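Local coordinates for protein phosphodiesterase (Salpingoeca rosetta, PDB 5VYD) that is an all-helical member of the cyclic nucleotide phosphodiesterase family, in the HD superfamily, and holds a zinc ion and a magnesium ion, at residues Met73-Thr78 / Ala97-Ala102; Leu112-His117 / Ser132-His137; Leu174-Ala179 / Val213-Ala218. All coordinates share one frame; numbering follows the deposited sequence.

Contact 1: residues Met73-Thr78 / Ala97-Ala102; sequences MVLHTT and AMLIAA
Leu75 and Ala102 bring the two backbones together, with their CA atoms 4.9 Å apart. The helical segments 73-78 and 97-102 run roughly antiparallel, at 153°, and their axes approach to 8.8 Å. The methyl of Ala102 points at the other helix and meets three residues. Its CB lies 3.6 Å from Leu75 CA and 3.7 Å from Val74 CG1. Thr78 OG1 is also in contact, 3.8 Å from Ala102 CB.

Leu75 holds CG anti to its backbone N (chi1 171°). This carries CD1 along the partner helix to Leu99, where it rests 3.8 Å from Leu99 CG and also meets the backbone there. Farther along, the methyls Thr78 CG2 and Met98 CE meet more loosely, and the two side chains cross at about a right angle.

Thr78 OG1 turns back to its own helix and bonds to Val74 O at 2.7 Å. It comes from above the carbonyl plane, on the face opposite Thr78 N. The buried hydroxyl is thus satisfied within its own helix. The contact is mainly apolar, and the small Ala102 is consistent with the close approach of the helices. Val74 is about 5 Å from the zinc ion, whose ligands include His70 and His105.

Contact 2: residues Leu112-His117 / Ser132-His137; sequences LTNAFH and SVLENH
The side chain of Asn114 reaches across to the first turn of helix 133-146 and uses both ends of its amide. Its CG lies anti to the carbonyl carbon (chi1 -81°), which sends the amide to the helix start. OD1 accepts from Leu134 N at 2.8 Å, in a nearly straight bond (165°) whose donor is tilted from the carbonyl plane. ND2 gives a longer bond to Glu135 OE1, 3.1 Å. The carboxylate oxygen lies close to the amide plane and is met on its syn side. The amide and carboxylate planes stand 77° apart, so the two groups are far from coplanar.

Leu134 runs past Asn114 in the opposite direction. Its two methyls part: CD2 comes to Leu112 O, and CD1 reaches the His117 ring at NE2, 3.3 Å away. The approach to the ring is oblique, and the Leu134 and His117 side chains cross at about a right angle. Val133 CG1 also approaches obliquely, 4.2 Å from His117 CG. The other ring nitrogen, His117 ND1, bonds to Ser122 OG.

Two bonds at opposite ends of one amide fix its rotation. Asn114 satisfies an N-H in the first turn of the helix and also steadies Glu135, whose side chain is about 4 Å from the magnesium ion. Asn114 is thus a second-shell residue that positions Glu135 at the edge of the metal centre.

Contact 3: residues Leu174-Ala179 / Val213-Ala218; sequences LNTDMA and VLLHTA
Asn175 brings its backbone oxygen over to His216, 3.8 Å from ND1, at an oblique approach to the ring and too long for a bond. It is the first residue to leave the helical conformation after helix 159-174. It lies within a type I turn from Leu174 to Asp177. The Asn175 side chain bonds through ND2 to Asn171 O and through OD1 to Lys184 NZ.

Thr176 lies nearest in the backbone, with its CA 5.2 Å from that of His216. Its methyl CG2 meets Leu215 CD2 at 4.0 Å, while OG1 turns back to Ile173 O. Thr176 O is linked to the helix by a water. The water donates to this oxygen at 2.9 Å and is 2.8 Å from His216 ND1, in the plane of the ring.

Asp177 points away from the helix. Its OD1 takes a weak bond from Ala179 N, and its OD2 pairs with Ser132 OG.

Met178 folds back through chi1 (-79°) and chi2 (-60°), which brings SD to the ring edge. SD is 3.7 Å from His216 CE1 and in the ring plane, a Met-aromatic contact of the edge kind. With chi1 -178° the His216 ring extends from the helix toward the loop. Its NE2 bonds to His181 ND1, and Trp282 meets the ring edge-to-face. Both ring nitrogens thus have partners, which fixes the ring's rotation.

The Thr176 side chain is about 4 Å from the magnesium ion. The zinc ligand Asp219 closes helix 204-219 just beyond this segment. A loop laid over a helix that ends in a metal-binding aspartate fits the helical, two-metal centre of the cyclic nucleotide phosphodiesterase fold.

In the fold
The three contacts follow one another along the chain, each of the first two closing before the next opens. All lie within the phosphodiesterase family region of an all-helical chain. Contacts 1 and 3 have centres about 12 Å apart and touch where helix 68-86 meets helix 204-219: Thr78 and Val74 pack on Leu215 and Ala218. Contacts 2 and 3 are about 14 Å apart between centres. They touch through Ser132 and Asp177 and through Glu135 and Thr176. Contacts 1 and 2 do not touch; their centres are about 20 Å apart. Contact 3 therefore bridges the other two, and together they bring residues near the zinc and magnesium ions from several helices and one loop.

Contact 1: residues Met73-Thr78 / Ala97-Ala102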
loop_
_atom_site.group_PDB
_atom_site.type_symbol
_atom_site.label_atom_id
_atom_site.label_comp_id
_atom_site.label_asym_id
_atom_site.label_seq_id
_atom_site.Cartn_x
_atom_site.Cartn_y
_atom_site.Cartn_z
ATOM N N MET A 73 -0.486 -3.204 -7.533
ATOM C CA MET A 73 -0.777 -4.226 -6.531
ATOM C C MET A 73 -1.571 -3.644 -5.369
ATOM O O MET A 73 -2.524 -4.266 -4.883
ATOM C CB MET A 73 0.520 -4.855 -6.026
ATOM C CG MET A 73 1.179 -5.792 -7.017
ATOM S SD MET A 73 0.319 -7.369 -7.156
ATOM C CE MET A 73 0.686 -8.103 -5.564
ATOM N N VAL A 74 -1.200 -2.445 -4.914
ATOM C CA VAL A 74 -1.913 -1.829 -3.802
ATOM C C VAL A 74 -3.333 -1.456 -4.216
ATOM O O VAL A 74 -4.288 -1.684 -3.465
ATOM C CB VAL A 74 -1.124 -0.617 -3.274
ATOM C CG1 VAL A 74 -1.975 0.215 -2.326
ATOM C CG2 VAL A 74 0.133 -1.097 -2.568
ATOM N N LEU A 75 -3.498 -0.903 -5.420
ATOM C CA LEU A 75 -4.834 -0.565 -5.901
ATOM C C LEU A 75 -5.704 -1.808 -6.036
ATOM O O LEU A 75 -6.842 -1.838 -5.555
ATOM C CB LEU A 75 -4.749 0.170 -7.237
ATOM C CG LEU A 75 -6.100 0.389 -7.925
ATOM C CD1 LEU A 75 -6.898 1.486 -7.234
ATOM C CD2 LEU A 75 -5.932 0.688 -9.401
ATOM N N HIS A 76 -5.185 -2.846 -6.698
ATOM C CA HIS A 76 -5.959 -4.070 -6.869
ATOM C C HIS A 76 -6.333 -4.673 -5.521
ATOM O O HIS A 76 -7.479 -5.087 -5.314
ATOM C CB HIS A 76 -5.170 -5.076 -7.711
ATOM C CG HIS A 76 -5.927 -6.331 -8.024
ATOM N ND1 HIS A 76 -6.091 -7.349 -7.108
ATOM C CD2 HIS A 76 -6.553 -6.737 -9.154
ATOM C CE1 HIS A 76 -6.793 -8.324 -7.659
ATOM N NE2 HIS A 76 -7.085 -7.979 -8.900
ATOM N N THR A 77 -5.382 -4.717 -4.586
ATOM C CA THR A 77 -5.672 -5.255 -3.261
ATOM C C THR A 77 -6.658 -4.368 -2.513
ATOM O O THR A 77 -7.545 -4.874 -1.816
ATOM C CB THR A 77 -4.380 -5.416 -2.458
ATOM O OG1 THR A 77 -3.421 -6.141 -3.237
ATOM C CG2 THR A 77 -4.649 -6.180 -1.163
ATOM N N THR A 78 -6.513 -3.045 -2.638
ATOM C CA THR A 78 -7.486 -2.137 -2.039
ATOM C C THR A 78 -8.877 -2.380 -2.605
ATOM O O THR A 78 -9.869 -2.354 -1.869
ATOM C CB THR A 78 -7.065 -0.683 -2.259
ATOM O OG1 THR A 78 -5.801 -0.448 -1.630
ATOM C CG2 THR A 78 -8.091 0.268 -1.666
ATOM N N ALA A 97 -11.552 8.306 -3.766
ATOM C CA ALA A 97 -10.350 8.759 -3.076
ATOM C C ALA A 97 -9.382 7.607 -2.824
ATOM O O ALA A 97 -8.167 7.762 -2.996
ATOM C CB ALA A 97 -10.729 9.444 -1.763
ATOM N N MET A 98 -9.903 6.444 -2.420
ATOM C CA MET A 98 -9.046 5.291 -2.161
ATOM C C MET A 98 -8.362 4.803 -3.429
ATOM O O MET A 98 -7.239 4.287 -3.367
ATOM C CB MET A 98 -9.862 4.160 -1.533
ATOM C CG MET A 98 -10.401 4.483 -0.152
ATOM S SD MET A 98 -9.096 4.751 1.062
ATOM C CE MET A 98 -8.562 3.065 1.348
ATOM N N LEU A 99 -9.022 4.943 -4.581
ATOM C CA LEU A 99 -8.395 4.562 -5.842
ATOM C C LEU A 99 -7.212 5.466 -6.157
ATOM O O LEU A 99 -6.147 4.988 -6.563
ATOM C CB LEU A 99 -9.422 4.609 -6.975
ATOM C CG LEU A 99 -10.227 3.347 -7.302
ATOM C CD1 LEU A 99 -10.507 2.501 -6.064
ATOM C CD2 LEU A 99 -11.526 3.737 -7.989
ATOM N N ILE A 100 -7.385 6.776 -5.973
ATOM C CA ILE A 100 -6.303 7.719 -6.231
ATOM C C ILE A 100 -5.199 7.562 -5.195
ATOM O O ILE A 100 -4.011 7.691 -5.510
ATOM C CB ILE A 100 -6.857 9.153 -6.259
ATOM C CG1 ILE A 100 -8.030 9.246 -7.234
ATOM C CG2 ILE A 100 -5.758 10.147 -6.627
ATOM C CD1 ILE A 100 -8.677 10.608 -7.262
ATOM N N ALA A 101 -5.567 7.273 -3.945
ATOM C CA ALA A 101 -4.566 7.146 -2.891
ATOM C C ALA A 101 -3.712 5.900 -3.081
ATOM O O ALA A 101 -2.492 5.945 -2.901
ATOM C CB ALA A 101 -5.244 7.126 -1.522
ATOM N N ALA A 102 -4.331 4.778 -3.441
ATOM C CA ALA A 102 -3.570 3.546 -3.613
ATOM C C ALA A 102 -2.578 3.668 -4.763
ATOM O O ALA A 102 -1.424 3.241 -4.645
ATOM C CB ALA A 102 -4.522 2.372 -3.842
#

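Contact 2: residues Leu112-His117 / Ser132-His137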
loop_
_atom_site.group_PDB
_atom_site.type_symbol
_atom_site.label_atom_id
_atom_site.label_comp_id
_atom_site.label_asym_id
_atom_site.label_seq_id
_atom_site.Cartn_x
_atom_site.Cartn_y
_atom_site.Cartn_z
ATOM N N LEU A 112 14.659 4.318 -1.010
ATOM C CA LEU A 112 15.306 4.737 0.222
ATOM C C LEU A 112 14.249 5.015 1.281
ATOM O O LEU A 112 13.158 5.504 0.977
ATOM C CB LEU A 112 16.170 5.982 -0.010
ATOM C CG LEU A 112 17.229 5.816 -1.103
ATOM C CD1 LEU A 112 17.909 7.140 -1.423
ATOM C CD2 LEU A 112 18.257 4.778 -0.691
ATOM N N THR A 113 14.574 4.694 2.528
ATOM C CA THR A 113 13.620 4.852 3.615
ATOM C C THR A 113 13.654 6.273 4.174
ATOM O O THR A 113 14.539 7.076 3.863
ATOM C CB THR A 113 13.902 3.845 4.731
ATOM O OG1 THR A 113 15.209 4.080 5.274
ATOM C CG2 THR A 113 13.815 2.422 4.199
ATOM N N ASN A 114 12.658 6.573 5.016
ATOM C CA ASN A 114 12.633 7.845 5.732
ATOM C C ASN A 114 13.901 8.043 6.550
ATOM O O ASN A 114 14.422 9.162 6.641
ATOM C CB ASN A 114 11.406 7.915 6.645
ATOM C CG ASN A 114 10.145 8.294 5.900
ATOM O OD1 ASN A 114 10.204 8.849 4.806
ATOM N ND2 ASN A 114 8.993 8.003 6.495
ATOM N N ALA A 115 14.411 6.969 7.156
ATOM C CA ALA A 115 15.622 7.085 7.962
ATOM C C ALA A 115 16.787 7.591 7.125
ATOM O O ALA A 115 17.608 8.379 7.610
ATOM C CB ALA A 115 15.959 5.740 8.606
ATOM N N PHE A 116 16.866 7.167 5.861
ATOM C CA PHE A 116 17.918 7.672 4.984
ATOM C C PHE A 116 17.803 9.179 4.815
ATOM O O PHE A 116 18.799 9.903 4.919
ATOM C CB PHE A 116 17.867 6.986 3.619
ATOM C CG PHE A 116 18.888 7.518 2.643
ATOM C CD1 PHE A 116 18.598 8.603 1.831
ATOM C CD2 PHE A 116 20.143 6.942 2.554
ATOM C CE1 PHE A 116 19.540 9.098 0.947
ATOM C CE2 PHE A 116 21.087 7.430 1.667
ATOM C CZ PHE A 116 20.785 8.507 0.863
ATOM N N HIS A 117 16.593 9.667 4.535
ATOM C CA HIS A 117 16.396 11.105 4.375
ATOM C C HIS A 117 16.758 11.853 5.652
ATOM O O HIS A 117 17.458 12.872 5.605
ATOM C CB HIS A 117 14.950 11.395 3.965
ATOM C CG HIS A 117 14.655 11.067 2.535
ATOM N ND1 HIS A 117 14.914 11.945 1.504
ATOM C CD2 HIS A 117 14.136 9.955 1.962
ATOM C CE1 HIS A 117 14.561 11.391 0.357
ATOM N NE2 HIS A 117 14.087 10.183 0.608
ATOM N N SER A 132 7.272 12.033 8.523
ATOM C CA SER A 132 6.709 11.236 7.428
ATOM C C SER A 132 7.169 11.771 6.071
ATOM O O SER A 132 6.374 12.155 5.212
ATOM C CB SER A 132 5.183 11.195 7.508
ATOM O OG SER A 132 4.740 10.374 8.573
ATOM N N VAL A 133 8.493 11.796 5.904
ATOM C CA VAL A 133 9.105 12.543 4.805
ATOM C C VAL A 133 8.641 11.997 3.460
ATOM O O VAL A 133 8.080 12.728 2.635
ATOM C CB VAL A 133 10.637 12.516 4.932
ATOM C CG1 VAL A 133 11.276 13.221 3.756
ATOM C CG2 VAL A 133 11.056 13.167 6.237
ATOM N N LEU A 134 8.869 10.703 3.223
ATOM C CA LEU A 134 8.436 10.079 1.974
ATOM C C LEU A 134 6.944 10.274 1.743
ATOM O O LEU A 134 6.522 10.707 0.664
ATOM C CB LEU A 134 8.767 8.587 1.992
ATOM C CG LEU A 134 9.979 8.072 1.224
ATOM C CD1 LEU A 134 10.962 9.184 0.926
ATOM C CD2 LEU A 134 10.636 6.980 2.041
ATOM N N GLU A 135 6.130 9.955 2.753
ATOM C CA GLU A 135 4.683 9.941 2.571
ATOM C C GLU A 135 4.147 11.338 2.288
ATOM O O GLU A 135 3.240 11.506 1.464
ATOM C CB GLU A 135 4.012 9.331 3.800
ATOM C CG GLU A 135 4.262 7.825 3.977
ATOM C CD GLU A 135 5.709 7.486 4.329
ATOM O OE1 GLU A 135 6.453 8.401 4.753
ATOM O OE2 GLU A 135 6.103 6.306 4.177
ATOM N N ASN A 136 4.702 12.354 2.952
ATOM C CA ASN A 136 4.341 13.727 2.625
ATOM C C ASN A 136 4.691 14.054 1.180
ATOM O O ASN A 136 3.934 14.746 0.490
ATOM C CB ASN A 136 5.039 14.697 3.578
ATOM C CG ASN A 136 4.163 15.087 4.748
ATOM O OD1 ASN A 136 3.001 15.453 4.572
ATOM N ND2 ASN A 136 4.713 15.001 5.952
ATOM N N HIS A 137 5.831 13.552 0.702
ATOM C CA HIS A 137 6.232 13.803 -0.677
ATOM C C HIS A 137 5.306 13.095 -1.656
ATOM O O HIS A 137 4.943 13.660 -2.693
ATOM C CB HIS A 137 7.684 13.365 -0.885
ATOM C CG HIS A 137 8.204 13.609 -2.267
ATOM N ND1 HIS A 137 8.182 14.851 -2.864
ATOM C CD2 HIS A 137 8.773 12.770 -3.166
ATOM C CE1 HIS A 137 8.709 14.765 -4.072
ATOM N NE2 HIS A 137 9.076 13.514 -4.280
#

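Contact 3: residues Leu174-Ala179 / Val213-Ala218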
loop_
_atom_site.group_PDB
_atom_site.type_symbol
_atom_site.label_atom_id
_atom_site.label_comp_id
_atom_site.label_asym_id
_atom_site.label_seq_id
_atom_site.Cartn_x
_atom_site.Cartn_y
_atom_site.Cartn_z
ATOM N N LEU A 174 -0.524 9.220 4.289
ATOM C CA LEU A 174 0.315 9.477 5.454
ATOM C C LEU A 174 0.358 8.279 6.396
ATOM O O LEU A 174 1.385 8.033 7.042
ATOM C CB LEU A 174 -0.181 10.722 6.189
ATOM C CG LEU A 174 0.523 12.045 5.860
ATOM C CD1 LEU A 174 0.735 12.213 4.367
ATOM C CD2 LEU A 174 -0.265 13.223 6.417
ATOM N N ASN A 175 -0.730 7.517 6.480
ATOM C CA ASN A 175 -0.767 6.353 7.356
ATOM C C ASN A 175 -0.164 5.104 6.725
ATOM O O ASN A 175 -0.272 4.024 7.318
ATOM C CB ASN A 175 -2.203 6.072 7.801
ATOM C CG ASN A 175 -2.581 6.847 9.046
ATOM O OD1 ASN A 175 -2.222 6.465 10.161
ATOM N ND2 ASN A 175 -3.306 7.944 8.864
ATOM N N THR A 176 0.454 5.207 5.547
ATOM C CA THR A 176 1.287 4.105 5.080
ATOM C C THR A 176 2.689 4.158 5.669
ATOM O O THR A 176 3.464 3.217 5.470
ATOM C CB THR A 176 1.376 4.085 3.548
ATOM O OG1 THR A 176 1.945 5.313 3.074
ATOM C CG2 THR A 176 -0.007 3.883 2.928
ATOM N N ASP A 177 3.030 5.229 6.387
ATOM C CA ASP A 177 4.305 5.297 7.088
ATOM C C ASP A 177 4.320 4.269 8.214
ATOM O O ASP A 177 3.442 4.276 9.083
ATOM C CB ASP A 177 4.531 6.704 7.638
ATOM C CG ASP A 177 5.905 6.873 8.276
ATOM O OD1 ASP A 177 6.769 5.990 8.096
ATOM O OD2 ASP A 177 6.117 7.892 8.965
ATOM N N MET A 178 5.322 3.385 8.200
ATOM C CA MET A 178 5.403 2.340 9.217
ATOM C C MET A 178 5.550 2.907 10.622
ATOM O O MET A 178 5.225 2.215 11.592
ATOM C CB MET A 178 6.568 1.395 8.912
ATOM C CG MET A 178 6.271 0.369 7.827
ATOM S SD MET A 178 4.875 -0.700 8.241
ATOM C CE MET A 178 5.376 -1.325 9.843
ATOM N N ALA A 179 6.024 4.149 10.754
ATOM C CA ALA A 179 6.157 4.771 12.067
ATOM C C ALA A 179 4.815 4.985 12.756
ATOM O O ALA A 179 4.787 5.184 13.974
ATOM C CB ALA A 179 6.894 6.105 11.947
ATOM N N VAL A 213 -6.650 2.202 7.668
ATOM C CA VAL A 213 -6.300 0.843 8.067
ATOM C C VAL A 213 -6.309 -0.086 6.860
ATOM O O VAL A 213 -5.457 -0.974 6.734
ATOM C CB VAL A 213 -7.260 0.360 9.173
ATOM C CG1 VAL A 213 -7.411 -1.158 9.153
ATOM C CG2 VAL A 213 -6.772 0.832 10.539
ATOM N N LEU A 214 -7.258 0.117 5.942
ATOM C CA LEU A 214 -7.367 -0.770 4.787
ATOM C C LEU A 214 -6.273 -0.492 3.762
ATOM O O LEU A 214 -5.702 -1.429 3.188
ATOM C CB LEU A 214 -8.749 -0.635 4.152
ATOM C CG LEU A 214 -9.924 -1.127 4.998
ATOM C CD1 LEU A 214 -11.216 -1.056 4.210
ATOM C CD2 LEU A 214 -9.681 -2.544 5.505
ATOM N N LEU A 215 -5.966 0.785 3.510
ATOM C CA LEU A 215 -4.884 1.095 2.582
ATOM C C LEU A 215 -3.551 0.584 3.113
ATOM O O LEU A 215 -2.748 0.017 2.361
ATOM C CB LEU A 215 -4.808 2.597 2.320
ATOM C CG LEU A 215 -3.764 2.900 1.245
ATOM C CD1 LEU A 215 -4.178 2.250 -0.064
ATOM C CD2 LEU A 215 -3.543 4.395 1.065
ATOM N N HIS A 216 -3.303 0.771 4.410
ATOM C CA HIS A 216 -2.105 0.216 5.027
ATOM C C HIS A 216 -2.060 -1.300 4.874
ATOM O O HIS A 216 -1.001 -1.868 4.589
ATOM C CB HIS A 216 -2.049 0.615 6.501
ATOM C CG HIS A 216 -0.827 0.125 7.213
ATOM N ND1 HIS A 216 0.449 0.356 6.747
ATOM C CD2 HIS A 216 -0.687 -0.579 8.361
ATOM C CE1 HIS A 216 1.322 -0.186 7.577
ATOM N NE2 HIS A 216 0.659 -0.759 8.564
ATOM N N THR A 217 -3.203 -1.974 5.054
ATOM C CA THR A 217 -3.244 -3.420 4.856
ATOM C C THR A 217 -2.881 -3.786 3.423
ATOM O O THR A 217 -2.089 -4.709 3.190
ATOM C CB THR A 217 -4.630 -3.971 5.206
ATOM O OG1 THR A 217 -4.918 -3.732 6.590
ATOM C CG2 THR A 217 -4.691 -5.471 4.932
ATOM N N ALA A 218 -3.445 -3.067 2.449
ATOM C CA ALA A 218 -3.165 -3.359 1.047
ATOM C C ALA A 218 -1.712 -3.076 0.693
ATOM O O ALA A 218 -1.147 -3.746 -0.179
ATOM C CB ALA A 218 -4.100 -2.553 0.145
HETATM O O HOH W 1 2.199 0.776 4.636
#